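Local structure of endoglucanase EG-II (Hypocrea jecorina, 3QR3) at residues Ser127-Leu132 with Thr167-Ala172; Tyr41-Gly46 with Asn313-Thr318. The protein probably cleaves internal beta-1,4-glucosidic bonds of cellulose as a family 5 endoglucanase, using a catalytic domain built as a TIM barrel. All coordinates share one frame; numbering follows the deposited sequence.

How the interactions relate
Both contacts lie on the periphery of the (beta/alpha)8 barrel, their centres about 18 Å (interaction 1) and 20 Å (interaction 2) from the centre of the chain. Interaction 1 joins two neighbouring helices of the outer layer; interaction 2 brings a C-terminal hairpin against the first turn of helix 44-55. Their centres are 33 Å apart and their nearest atoms about 17 Å, so they do not touch. Along the chain, interaction 1 is nested within the loop that interaction 2 closes. Neither lies on the barrel strands, at whose C-terminal ends the active site of such enzymes sits. A bound magnesium ion lies about 4 Å from the W315 side chain of interaction 2.

Interaction 1 (Ser127-Leu132 with Thr167-Ala172); sequences SLWSQL and TAIRNA
W129 and I169 run side by side where helices 122-136 and 155-171 pack together. From CB, which faces the CG1 branch of I169, the indole of W129 heads inward to the barrel wall. Its benzene rim makes the apolar contact: CE3 lies 4.2 Å from CD1 of I169, met obliquely. I169 reaches this far because CG1 is anti to the carbonyl carbon (chi1 -68°) and CD1 continues the extended chain (chi2 177°). One indole face carries L132 CD1, 3.7 Å above the plane and toward the rim; F125 adds an edge-to-face ring contact. The ring also touches V102 and I104 of strand 99-104, while NE1 at the polar corner is satisfied by I146 O.

Nearer the surface the helices meet through small groups. S130 CB is 4.3 Å from A168 CB, and S130 O is 3.8 Å from A172 CB. A water joins S130 OG (2.6 Å) to A168 O (2.7 Å), donating to the carbonyl. Apolar contact between W129 and I169 on the inner side and a water bridge at S130 and A168 on the outer side mark the packing of two successive helices in the outer layer of a TIM barrel.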
loop_
_atom_site.group_PDB
_atom_site.type_symbol
_atom_site.label_atom_id
_atom_site.label_comp_id
_atom_site.label_asym_id
_atom_site.label_seq_id
_atom_site.Cartn_x
_atom_site.Cartn_y
_atom_site.Cartn_z
ATOM N N SER A 127 12.026 -13.630 -7.566
ATOM C CA SER A 127 11.564 -14.950 -7.144
ATOM C C SER A 127 10.364 -14.863 -6.189
ATOM O O SER A 127 9.440 -15.677 -6.258
ATOM C CB SER A 127 12.706 -15.710 -6.477
ATOM O OG SER A 127 12.238 -16.453 -5.377
ATOM N N LEU A 128 10.381 -13.876 -5.300
ATOM C CA LEU A 128 9.246 -13.654 -4.408
ATOM C C LEU A 128 8.018 -13.273 -5.238
ATOM O O LEU A 128 6.961 -13.884 -5.123
ATOM C CB LEU A 128 9.565 -12.547 -3.402
ATOM C CG LEU A 128 8.365 -11.994 -2.631
ATOM C CD1 LEU A 128 7.904 -13.009 -1.593
ATOM C CD2 LEU A 128 8.702 -10.639 -1.982
ATOM N N TRP A 129 8.175 -12.282 -6.106
ATOM C CA TRP A 129 7.046 -11.784 -6.879
ATOM C C TRP A 129 6.554 -12.771 -7.934
ATOM O O TRP A 129 5.369 -12.809 -8.250
ATOM C CB TRP A 129 7.349 -10.409 -7.477
ATOM C CG TRP A 129 7.094 -9.328 -6.480
ATOM C CD1 TRP A 129 8.020 -8.523 -5.874
ATOM C CD2 TRP A 129 5.825 -8.962 -5.931
ATOM N NE1 TRP A 129 7.398 -7.664 -5.001
ATOM C CE2 TRP A 129 6.051 -7.913 -5.017
ATOM C CE3 TRP A 129 4.516 -9.416 -6.130
ATOM C CZ2 TRP A 129 5.012 -7.307 -4.300
ATOM C CZ3 TRP A 129 3.484 -8.813 -5.413
ATOM C CH2 TRP A 129 3.742 -7.772 -4.510
ATOM N N SER A 130 7.455 -13.589 -8.460
ATOM C CA SER A 130 7.053 -14.574 -9.458
ATOM C C SER A 130 6.082 -15.570 -8.817
ATOM O O SER A 130 5.065 -15.951 -9.405
ATOM C CB SER A 130 8.288 -15.286 -10.020
ATOM O OG SER A 130 7.933 -16.172 -11.059
ATOM N N GLN A 131 6.387 -15.973 -7.589
ATOM C CA GLN A 131 5.527 -16.900 -6.871
ATOM C C GLN A 131 4.172 -16.298 -6.523
ATOM O O GLN A 131 3.142 -16.948 -6.691
ATOM C CB GLN A 131 6.213 -17.400 -5.600
ATOM C CG GLN A 131 7.444 -18.240 -5.874
ATOM C CD GLN A 131 8.097 -18.679 -4.594
ATOM O OE1 GLN A 131 7.659 -19.637 -3.965
ATOM N NE2 GLN A 131 9.140 -17.971 -4.189
ATOM N N LEU A 132 4.169 -15.063 -6.034
ATOM C CA LEU A 132 2.911 -14.391 -5.726
ATOM C C LEU A 132 2.063 -14.222 -6.988
ATOM O O LEU A 132 0.862 -14.449 -6.970
ATOM C CB LEU A 132 3.175 -13.041 -5.061
ATOM C CG LEU A 132 3.758 -13.154 -3.653
ATOM C CD1 LEU A 132 4.227 -11.789 -3.148
ATOM C CD2 LEU A 132 2.704 -13.762 -2.728
ATOM N N THR A 167 8.278 -7.730 -15.231
ATOM C CA THR A 167 8.425 -8.792 -16.218
ATOM C C THR A 167 8.096 -10.149 -15.609
ATOM O O THR A 167 7.413 -10.968 -16.225
ATOM C CB THR A 167 9.837 -8.811 -16.816
ATOM O OG1 THR A 167 10.134 -7.516 -17.347
ATOM C CG2 THR A 167 9.945 -9.865 -17.928
ATOM N N ALA A 168 8.566 -10.379 -14.387
ATOM C CA ALA A 168 8.302 -11.653 -13.723
ATOM C C ALA A 168 6.813 -11.852 -13.466
ATOM O O ALA A 168 6.283 -12.953 -13.630
ATOM C CB ALA A 168 9.086 -11.760 -12.429
ATOM N N ILE A 169 6.141 -10.783 -13.060
ATOM C CA ILE A 169 4.733 -10.883 -12.708
ATOM C C ILE A 169 3.910 -11.226 -13.952
ATOM O O ILE A 169 3.044 -12.091 -13.911
ATOM C CB ILE A 169 4.229 -9.567 -12.090
ATOM C CG1 ILE A 169 4.889 -9.340 -10.726
ATOM C CG2 ILE A 169 2.711 -9.564 -11.992
ATOM C CD1 ILE A 169 4.515 -8.031 -10.074
ATOM N N ARG A 170 4.200 -10.549 -15.057
ATOM C CA ARG A 170 3.482 -10.772 -16.307
ATOM C C ARG A 170 3.767 -12.163 -16.888
ATOM O O ARG A 170 2.850 -12.853 -17.341
ATOM C CB ARG A 170 3.830 -9.683 -17.332
ATOM C CG ARG A 170 3.398 -8.263 -16.947
ATOM C CD ARG A 170 1.907 -8.168 -16.604
ATOM N NE ARG A 170 1.482 -6.777 -16.437
ATOM C CZ ARG A 170 0.432 -6.377 -15.722
ATOM N NH1 ARG A 170 -0.322 -7.251 -15.068
ATOM N NH2 ARG A 170 0.143 -5.091 -15.646
ATOM N N ASN A 171 5.041 -12.558 -16.883
ATOM C CA ASN A 171 5.446 -13.870 -17.377
ATOM C C ASN A 171 4.870 -15.028 -16.567
ATOM O O ASN A 171 4.766 -16.144 -17.070
ATOM C CB ASN A 171 6.976 -13.990 -17.417
ATOM C CG ASN A 171 7.604 -13.190 -18.558
ATOM O OD1 ASN A 171 6.915 -12.653 -19.420
ATOM N ND2 ASN A 171 8.924 -13.111 -18.555
ATOM N N ALA A 172 4.499 -14.765 -15.316
ATOM C CA ALA A 172 3.901 -15.798 -14.470
ATOM C C ALA A 172 2.411 -15.965 -14.752
ATOM O O ALA A 172 1.753 -16.823 -14.164
ATOM C CB ALA A 172 4.119 -15.474 -13.009
HETATM O O HOH W 1 7.720 -15.247 -13.484
#

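Interaction 2 (Tyr41-Gly46 with Asn313-Thr318); sequences YPDGIG and NSWTDT
The capped N-terminal turn of helix 44-55, which joins the first two strands of the TIM barrel, meets W315 of the small hairpin formed by strands 309-310 and 315-316 near the C-terminus. The indole of W315 lies against the G46 peptide. G46 O stands 3.4 Å above the ring plane, offset toward the rim, and is 3.7 Å from CZ2. With CG anti to the carbonyl carbon (chi1 -61°), the ring leaves the strand toward the helix turn.

D43 flanks the same corner of the indole: its OD2 comes to the ring edge near the plane, 4.3 Å from W315 CZ2. The other carboxylate oxygen caps the helix, OD1 accepting from G46 N at 3.0 Å with an N-H...O angle of 153°. The N-H comes from above the carboxylate plane, 61° out of it. W315 and D43 leave little room for a side chain at G46: a beta carbon there would sit about 3.3 Å from W315 CZ2 and run into D43 OD2.

H50, one turn further along the helix, stacks on the indole, and D317 OD2 is hydrogen-bonded to H50 NE2, so the loop following the hairpin is tied to the same helix. P308 and Q47 also touch the ring. An alanine in place of W315 would probably open a gap beside the G46 peptide, leave H50 without its stacking partner and remove the NE1 donor to a bridging water. A magnesium ion lies about 4 Å from the W315 side chain. The polar side of the indole is linked to the helix through that water: it donates to G46 O at 2.6 Å and weakly accepts from W315 NE1 at 3.1 Å.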
loop_
_atom_site.group_PDB
_atom_site.type_symbol
_atom_site.label_atom_id
_atom_site.label_comp_id
_atom_site.label_asym_id
_atom_site.label_seq_id
_atom_site.Cartn_x
_atom_site.Cartn_y
_atom_site.Cartn_z
ATOM N N TYR A 41 -7.433 -12.266 17.970
ATOM C CA TYR A 41 -6.573 -11.347 17.239
ATOM C C TYR A 41 -7.493 -10.303 16.594
ATOM O O TYR A 41 -8.706 -10.500 16.540
ATOM C CB TYR A 41 -5.716 -12.082 16.192
ATOM C CG TYR A 41 -4.385 -12.612 16.717
ATOM C CD1 TYR A 41 -4.298 -13.266 17.946
ATOM C CD2 TYR A 41 -3.222 -12.465 15.975
ATOM C CE1 TYR A 41 -3.077 -13.754 18.418
ATOM C CE2 TYR A 41 -1.998 -12.951 16.436
ATOM C CZ TYR A 41 -1.936 -13.593 17.660
ATOM O OH TYR A 41 -0.726 -14.072 18.111
ATOM N N PRO A 42 -6.928 -9.181 16.119
ATOM C CA PRO A 42 -7.761 -8.133 15.513
ATOM C C PRO A 42 -8.558 -8.663 14.319
ATOM O O PRO A 42 -8.066 -9.527 13.588
ATOM C CB PRO A 42 -6.731 -7.087 15.081
ATOM C CG PRO A 42 -5.613 -7.276 16.078
ATOM C CD PRO A 42 -5.521 -8.764 16.223
ATOM N N ASP A 43 -9.777 -8.152 14.149
ATOM C CA ASP A 43 -10.725 -8.692 13.184
ATOM C C ASP A 43 -10.681 -7.904 11.871
ATOM O O ASP A 43 -11.593 -7.143 11.553
ATOM C CB ASP A 43 -12.136 -8.671 13.782
ATOM C CG ASP A 43 -13.161 -9.373 12.907
ATOM O OD1 ASP A 43 -12.775 -9.983 11.898
ATOM O OD2 ASP A 43 -14.365 -9.315 13.231
ATOM N N GLY A 44 -9.608 -8.092 11.115
ATOM C CA GLY A 44 -9.411 -7.355 9.877
ATOM C C GLY A 44 -10.500 -7.593 8.851
ATOM O O GLY A 44 -10.899 -6.684 8.130
ATOM N N ILE A 45 -10.990 -8.820 8.778
ATOM C CA ILE A 45 -11.995 -9.156 7.789
ATOM C C ILE A 45 -13.329 -8.520 8.146
ATOM O O ILE A 45 -14.022 -7.999 7.280
ATOM C CB ILE A 45 -12.136 -10.673 7.619
ATOM C CG1 ILE A 45 -10.832 -11.236 7.039
ATOM C CG2 ILE A 45 -13.316 -10.987 6.717
ATOM C CD1 ILE A 45 -10.893 -12.691 6.639
ATOM N N GLY A 46 -13.677 -8.556 9.431
ATOM C CA GLY A 46 -14.848 -7.857 9.922
ATOM C C GLY A 46 -14.741 -6.357 9.703
ATOM O O GLY A 46 -15.733 -5.704 9.387
ATOM N N ASN A 313 -22.380 -5.836 17.542
ATOM C CA ASN A 313 -22.669 -6.006 16.118
ATOM C C ASN A 313 -22.766 -4.679 15.368
ATOM O O ASN A 313 -23.255 -4.626 14.238
ATOM C CB ASN A 313 -23.950 -6.821 15.914
ATOM N N SER A 314 -22.309 -3.607 16.007
ATOM C CA SER A 314 -22.229 -2.308 15.352
ATOM C C SER A 314 -20.799 -1.805 15.339
ATOM O O SER A 314 -20.059 -1.996 16.302
ATOM C CB SER A 314 -23.120 -1.282 16.054
ATOM O OG SER A 314 -24.376 -1.178 15.411
ATOM N N TRP A 315 -20.410 -1.159 14.244
ATOM C CA TRP A 315 -19.099 -0.534 14.169
ATOM C C TRP A 315 -19.235 0.977 14.192
ATOM O O TRP A 315 -20.177 1.531 13.628
ATOM C CB TRP A 315 -18.376 -0.941 12.893
ATOM C CG TRP A 315 -18.123 -2.401 12.754
ATOM C CD1 TRP A 315 -18.970 -3.325 12.222
ATOM C CD2 TRP A 315 -16.933 -3.110 13.127
ATOM N NE1 TRP A 315 -18.386 -4.566 12.246
ATOM C CE2 TRP A 315 -17.133 -4.462 12.794
ATOM C CE3 TRP A 315 -15.720 -2.732 13.711
ATOM C CZ2 TRP A 315 -16.168 -5.439 13.020
ATOM C CZ3 TRP A 315 -14.755 -3.705 13.935
ATOM C CH2 TRP A 315 -14.988 -5.045 13.593
ATOM N N THR A 316 -18.291 1.637 14.851
ATOM C CA THR A 316 -18.193 3.090 14.820
ATOM C C THR A 316 -16.808 3.474 14.308
ATOM O O THR A 316 -15.810 2.921 14.767
ATOM C CB THR A 316 -18.398 3.694 16.216
ATOM O OG1 THR A 316 -19.567 3.120 16.807
ATOM C CG2 THR A 316 -18.575 5.202 16.132
ATOM N N ASP A 317 -16.751 4.416 13.364
ATOM C CA ASP A 317 -15.484 4.831 12.753
ATOM C C ASP A 317 -14.791 5.908 13.563
ATOM O O ASP A 317 -15.429 6.588 14.351
ATOM C CB ASP A 317 -15.719 5.356 11.331
ATOM C CG ASP A 317 -15.974 4.241 10.344
ATOM O OD1 ASP A 317 -16.942 4.349 9.561
ATOM O OD2 ASP A 317 -15.211 3.245 10.363
ATOM N N THR A 318 -13.486 6.076 13.359
ATOM C CA THR A 318 -12.785 7.202 13.962
ATOM C C THR A 318 -13.270 8.474 13.273
ATOM O O THR A 318 -13.914 8.407 12.232
ATOM C CB THR A 318 -11.241 7.060 13.850
ATOM O OG1 THR A 318 -10.816 7.329 12.505
ATOM C CG2 THR A 318 -10.807 5.662 14.259
HETATM O O HOH W 2 -18.218 -6.486 9.812
#